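Local coordinates for protein RTX-adhesin (Marinomonas primoryensis, PDB 5IRB) that probably binds its Antarctic bacterium to diatoms and ice, this piece being a tandem array of calcium-bound beta-sandwich domains of a giant cell-surface adhesin, at residues A[10-15]-A[63-68]; A[30-35]-A[48-53]. All blocks are in the same frame, centred on the assembly; numbering follows the deposited sequence.

Contact 1. Residues A[10-15]-A[63-68]; sequences LDIDPV and GTWSVS
Trp65 meets Leu10, Asp11 and Ile12 across the three-stranded sheet of the first beta-sandwich domain. Strands 8-12 and 64-70 flank strand 29-38, so the two segments share no backbone hydrogen bond; the axes of the short strand segments come no closer than 9.1 Å, their directions 47° apart. The long, flat indole of Trp65 bridges that separation. Gly34, with no side chain on the face where the indole lies, allows this close approach, Trp65 CE2 being 3.5 Å from Gly34 CA. Trp65 takes chi1 54°, its CG between the backbone N and the carbonyl carbon, and this turns the ring toward strand 8-12.

The apolar contacts come from two branched residues. Leu10, whose side chain crosses that of Trp65 at about a right angle, brings CD1 to 4.2 Å from Trp65 CE2. Leu10 also touches Ala84 and Val86 of the opposing sheet, and Trp65 packs on Val46 and Leu48 of that sheet. Ile12, which with Glu102 belongs to a magnesium site of this protein whose ion is absent here, approaches the ring edge near its plane, Ile12 CG1 lying 4.1 Å from Trp65 CZ2.

Polar atoms make van der Waals approaches: Leu10 CD1 to Trp65 NE1, on the pyrrole side, at 3.6 Å, and Asp11 O to Trp65 CZ2, also at 3.6 Å.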
loop_
_atom_site.group_PDB
_atom_site.type_symbol
_atom_site.label_atom_id
_atom_site.label_comp_id
_atom_site.label_asym_id
_atom_site.label_seq_id
_atom_site.Cartn_x
_atom_site.Cartn_y
_atom_site.Cartn_z
ATOM N N LEU A 10 52.005 9.452 -5.725
ATOM C CA LEU A 10 50.975 8.847 -6.560
ATOM C C LEU A 10 49.593 9.147 -5.990
ATOM O O LEU A 10 49.324 8.854 -4.831
ATOM C CB LEU A 10 51.164 7.333 -6.638
ATOM C CG LEU A 10 50.114 6.488 -7.383
ATOM C CD1 LEU A 10 50.037 6.879 -8.848
ATOM C CD2 LEU A 10 50.387 4.997 -7.239
ATOM N N ASP A 11 48.733 9.754 -6.799
ATOM C CA ASP A 11 47.363 10.035 -6.380
ATOM C C ASP A 11 46.377 9.357 -7.289
ATOM O O ASP A 11 46.590 9.268 -8.501
ATOM C CB ASP A 11 47.059 11.531 -6.371
ATOM C CG ASP A 11 47.588 12.233 -5.141
ATOM O OD1 ASP A 11 46.985 12.059 -4.054
ATOM O OD2 ASP A 11 48.584 12.976 -5.256
ATOM N N ILE A 12 45.280 8.907 -6.681
ATOM C CA ILE A 12 44.152 8.325 -7.388
ATOM C C ILE A 12 42.988 9.295 -7.243
ATOM O O ILE A 12 42.693 9.745 -6.134
ATOM C CB ILE A 12 43.780 6.936 -6.828
ATOM C CG1 ILE A 12 45.026 6.036 -6.762
ATOM C CG2 ILE A 12 42.662 6.293 -7.645
ATOM C CD1 ILE A 12 44.951 4.952 -5.691
ATOM N N ASP A 13 42.363 9.661 -8.358
ATOM C CA ASP A 13 41.179 10.521 -8.319
ATOM C C ASP A 13 40.004 9.764 -7.708
ATOM O O ASP A 13 39.976 8.532 -7.765
ATOM C CB ASP A 13 40.817 10.998 -9.728
ATOM C CG ASP A 13 41.918 11.810 -10.369
ATOM O OD1 ASP A 13 42.528 12.646 -9.675
ATOM O OD2 ASP A 13 42.195 11.597 -11.566
ATOM N N PRO A 14 39.024 10.492 -7.138
ATOM C CA PRO A 14 37.811 9.860 -6.606
ATOM C C PRO A 14 37.182 8.918 -7.623
ATOM O O PRO A 14 37.062 9.274 -8.793
ATOM C CB PRO A 14 36.899 11.050 -6.316
ATOM C CG PRO A 14 37.862 12.149 -5.969
ATOM C CD PRO A 14 39.042 11.947 -6.884
ATOM N N VAL A 15 36.809 7.725 -7.176
ATOM C CA VAL A 15 36.266 6.711 -8.062
ATOM C C VAL A 15 34.935 7.118 -8.709
ATOM O O VAL A 15 33.958 7.403 -8.007
ATOM C CB VAL A 15 36.112 5.383 -7.318
ATOM C CG1 VAL A 15 35.402 4.372 -8.194
ATOM C CG2 VAL A 15 37.493 4.871 -6.883
ATOM N N GLY A 63 51.939 13.514 -16.619
ATOM C CA GLY A 63 51.828 12.936 -15.295
ATOM C C GLY A 63 50.509 12.261 -14.957
ATOM O O GLY A 63 50.411 11.597 -13.923
ATOM N N THR A 64 49.486 12.445 -15.789
ATOM C CA THR A 64 48.203 11.797 -15.530
ATOM C C THR A 64 48.186 10.359 -16.037
ATOM O O THR A 64 49.039 9.947 -16.820
ATOM C CB THR A 64 47.007 12.525 -16.211
ATOM O OG1 THR A 64 47.170 12.471 -17.635
ATOM C CG2 THR A 64 46.893 13.975 -15.760
ATOM N N TRP A 65 47.194 9.599 -15.588
ATOM C CA TRP A 65 47.005 8.241 -16.060
ATOM C C TRP A 65 45.538 7.869 -15.885
ATOM O O TRP A 65 44.812 8.503 -15.124
ATOM C CB TRP A 65 47.874 7.238 -15.304
ATOM C CG TRP A 65 47.712 7.289 -13.811
ATOM C CD1 TRP A 65 48.410 8.063 -12.939
ATOM C CD2 TRP A 65 46.749 6.569 -13.024
ATOM N NE1 TRP A 65 47.969 7.842 -11.658
ATOM C CE2 TRP A 65 46.943 6.929 -11.686
ATOM C CE3 TRP A 65 45.743 5.638 -13.329
ATOM C CZ2 TRP A 65 46.190 6.395 -10.647
ATOM C CZ3 TRP A 65 44.989 5.107 -12.299
ATOM C CH2 TRP A 65 45.216 5.486 -10.974
ATOM N N SER A 66 45.132 6.826 -16.589
ATOM C CA SER A 66 43.743 6.428 -16.661
ATOM C C SER A 66 43.711 4.983 -17.133
ATOM O O SER A 66 44.513 4.591 -17.977
ATOM C CB SER A 66 42.959 7.346 -17.592
ATOM O OG SER A 66 42.240 6.586 -18.543
ATOM N N VAL A 67 42.817 4.189 -16.556
ATOM C CA VAL A 67 42.763 2.758 -16.836
ATOM C C VAL A 67 41.352 2.200 -16.645
ATOM O O VAL A 67 40.649 2.558 -15.708
ATOM C CB VAL A 67 43.749 1.947 -15.939
ATOM C CG1 VAL A 67 43.391 2.044 -14.466
ATOM C CG2 VAL A 67 43.856 0.485 -16.406
ATOM N N SER A 68 40.950 1.359 -17.586
ATOM C CA SER A 68 39.680 0.643 -17.535
ATOM C C SER A 68 39.718 -0.552 -16.578
ATOM O O SER A 68 40.607 -1.416 -16.682
ATOM C CB SER A 68 39.313 0.176 -18.935
ATOM O OG SER A 68 38.121 0.799 -19.362
#

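Contact 2. Residues A[30-35]-A[48-53]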
loop_
_atom_site.group_PDB
_atom_site.type_symbol
_atom_site.label_atom_id
_atom_site.label_comp_id
_atom_site.label_asym_id
_atom_site.label_seq_id
_atom_site.Cartn_x
_atom_site.Cartn_y
_atom_site.Cartn_z
ATOM N N VAL A 30 34.672 0.588 -15.674
ATOM C CA VAL A 30 34.841 1.866 -14.999
ATOM C C VAL A 30 36.261 2.408 -15.261
ATOM O O VAL A 30 37.220 1.643 -15.280
ATOM C CB VAL A 30 34.578 1.710 -13.487
ATOM C CG1 VAL A 30 34.984 2.952 -12.732
ATOM C CG2 VAL A 30 33.079 1.375 -13.228
ATOM N N THR A 31 36.377 3.717 -15.470
ATOM C CA THR A 31 37.656 4.364 -15.666
ATOM C C THR A 31 38.158 5.013 -14.392
ATOM O O THR A 31 37.510 5.903 -13.839
ATOM C CB THR A 31 37.565 5.414 -16.765
ATOM O OG1 THR A 31 37.146 4.770 -17.969
ATOM C CG2 THR A 31 38.934 6.069 -16.993
ATOM N N LEU A 32 39.294 4.523 -13.907
ATOM C CA LEU A 32 39.946 5.086 -12.746
ATOM C C LEU A 32 41.103 5.925 -13.259
ATOM O O LEU A 32 41.685 5.603 -14.286
ATOM C CB LEU A 32 40.438 3.975 -11.824
ATOM C CG LEU A 32 39.381 3.008 -11.291
ATOM C CD1 LEU A 32 40.009 1.961 -10.381
ATOM C CD2 LEU A 32 38.294 3.773 -10.552
ATOM N N THR A 33 41.432 7.000 -12.553
ATOM C CA THR A 33 42.378 7.974 -13.067
ATOM C C THR A 33 43.180 8.523 -11.906
ATOM O O THR A 33 42.768 8.404 -10.753
ATOM C CB THR A 33 41.706 9.156 -13.803
ATOM O OG1 THR A 33 41.050 10.002 -12.858
ATOM C CG2 THR A 33 40.722 8.689 -14.877
ATOM N N GLY A 34 44.327 9.125 -12.215
ATOM C CA GLY A 34 45.076 9.826 -11.207
ATOM C C GLY A 34 46.254 10.554 -11.799
ATOM O O GLY A 34 46.322 10.804 -13.008
ATOM N N VAL A 35 47.197 10.892 -10.930
ATOM C CA VAL A 35 48.362 11.669 -11.320
ATOM C C VAL A 35 49.580 11.130 -10.579
ATOM O O VAL A 35 49.456 10.582 -9.474
ATOM C CB VAL A 35 48.190 13.168 -11.031
ATOM C CG1 VAL A 35 47.125 13.767 -11.917
ATOM C CG2 VAL A 35 47.869 13.405 -9.562
ATOM N N LEU A 48 47.431 -1.230 -10.352
ATOM C CA LEU A 48 46.288 -1.173 -9.441
ATOM C C LEU A 48 45.880 -2.583 -9.083
ATOM O O LEU A 48 45.890 -3.457 -9.942
ATOM C CB LEU A 48 45.082 -0.498 -10.088
ATOM C CG LEU A 48 45.041 0.924 -10.630
ATOM C CD1 LEU A 48 43.595 1.290 -10.921
ATOM C CD2 LEU A 48 45.630 1.894 -9.642
ATOM N N VAL A 49 45.488 -2.809 -7.834
ATOM C CA VAL A 49 44.928 -4.112 -7.472
ATOM C C VAL A 49 43.542 -3.920 -6.893
ATOM O O VAL A 49 43.346 -3.105 -6.000
ATOM C CB VAL A 49 45.817 -4.892 -6.477
ATOM C CG1 VAL A 49 45.154 -6.230 -6.109
ATOM C CG2 VAL A 49 47.211 -5.116 -7.070
ATOM N N ILE A 50 42.586 -4.690 -7.400
ATOM C CA ILE A 50 41.197 -4.575 -6.984
ATOM C C ILE A 50 40.586 -5.950 -7.030
ATOM O O ILE A 50 40.617 -6.625 -8.067
ATOM C CB ILE A 50 40.369 -3.633 -7.903
ATOM C CG1 ILE A 50 41.024 -2.254 -8.042
ATOM C CG2 ILE A 50 38.950 -3.502 -7.395
ATOM C CD1 ILE A 50 40.716 -1.583 -9.358
ATOM N N ASN A 51 40.047 -6.367 -5.889
ATOM C CA ASN A 51 39.411 -7.681 -5.754
ATOM C C ASN A 51 40.393 -8.787 -6.166
ATOM O O ASN A 51 40.021 -9.752 -6.829
ATOM C CB ASN A 51 38.115 -7.713 -6.585
ATOM C CG ASN A 51 37.288 -8.999 -6.379
ATOM O OD1 ASN A 51 37.203 -9.517 -5.274
ATOM N ND2 ASN A 51 36.674 -9.490 -7.447
ATOM N N GLY A 52 41.665 -8.620 -5.782
ATOM C CA GLY A 52 42.747 -9.496 -6.213
ATOM C C GLY A 52 43.154 -9.449 -7.680
ATOM O O GLY A 52 43.999 -10.230 -8.142
ATOM N N VAL A 53 42.597 -8.504 -8.425
ATOM C CA VAL A 53 42.857 -8.454 -9.859
ATOM C C VAL A 53 43.751 -7.250 -10.129
ATOM O O VAL A 53 43.485 -6.148 -9.643
ATOM C CB VAL A 53 41.562 -8.334 -10.687
ATOM C CG1 VAL A 53 41.890 -8.267 -12.166
ATOM C CG2 VAL A 53 40.617 -9.513 -10.401
#
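Ile50 N donates to Val53 O over 2.8 Å, and this bond helps close the hairpin whose first strand carries Ile50 against Leu32 in the core of the beta-sandwich. The return bond, Val53 N to Ile50 O, is equally short at 2.8 Å, and together they clasp a type I' beta turn. Asn51 and Gly52 occupy its two corners, both with positive phi, a backbone shape that suits asparagine followed by glycine. Asn51 also ties the turn to the calcium end of the domain: its N bonds to OD1 of Asp77, a calcium ligand, and its ND2 to OD1 of Asp73 in helix 71-76.

Across the sandwich the interaction is purely apolar and joins the two sheets, strand 29-38 in one and strand 43-50 in the other. Leu32 points toward the hairpin, and its fully extended chi2 of -180° places CD1, anti to CA, against the side chains of the facing sheet. There that single methyl group serves two partners. Leu48 and Ile50, two positions apart on a strand, put their side chains on the same inward face. Long, branched, uncharged residues are what such an interior calls for, since they fill it without leaving polar atoms to satisfy. Val15 and Val69 pack beside Leu32, while Ala84 and Val82 of strand 81-89 flank Leu48 and Ile50 respectively.

Leu32 and Leu48 meet at a slant, CD1 to CD1 at 3.7 Å; Leu32 and Ile50 meet tip to tip, Leu32 CD1 to Ile50 CD1 at 3.8 Å.

From the N terminus the chain first lays down strand 8-12, passes the calcium-binding loop containing Thr16 and Asp18, and enters strand 29-38. Crossing to the other sheet as strand 43-50, it meets strand 29-38 again, and contact 2 closes this short loop; the chain then turns into strand 53-58. Strand 64-70 then returns to the first sheet, where contact 1 closes the longer loop that encloses contact 2 entirely. Their centres lie about 8 Å apart. Contact 1 binds the outer strands of one sheet over the middle strand, whereas contact 2 joins that middle strand to the facing sheet. Backbone pairing links them directly, Asp11 N lying 2.9 Å from Val35 O.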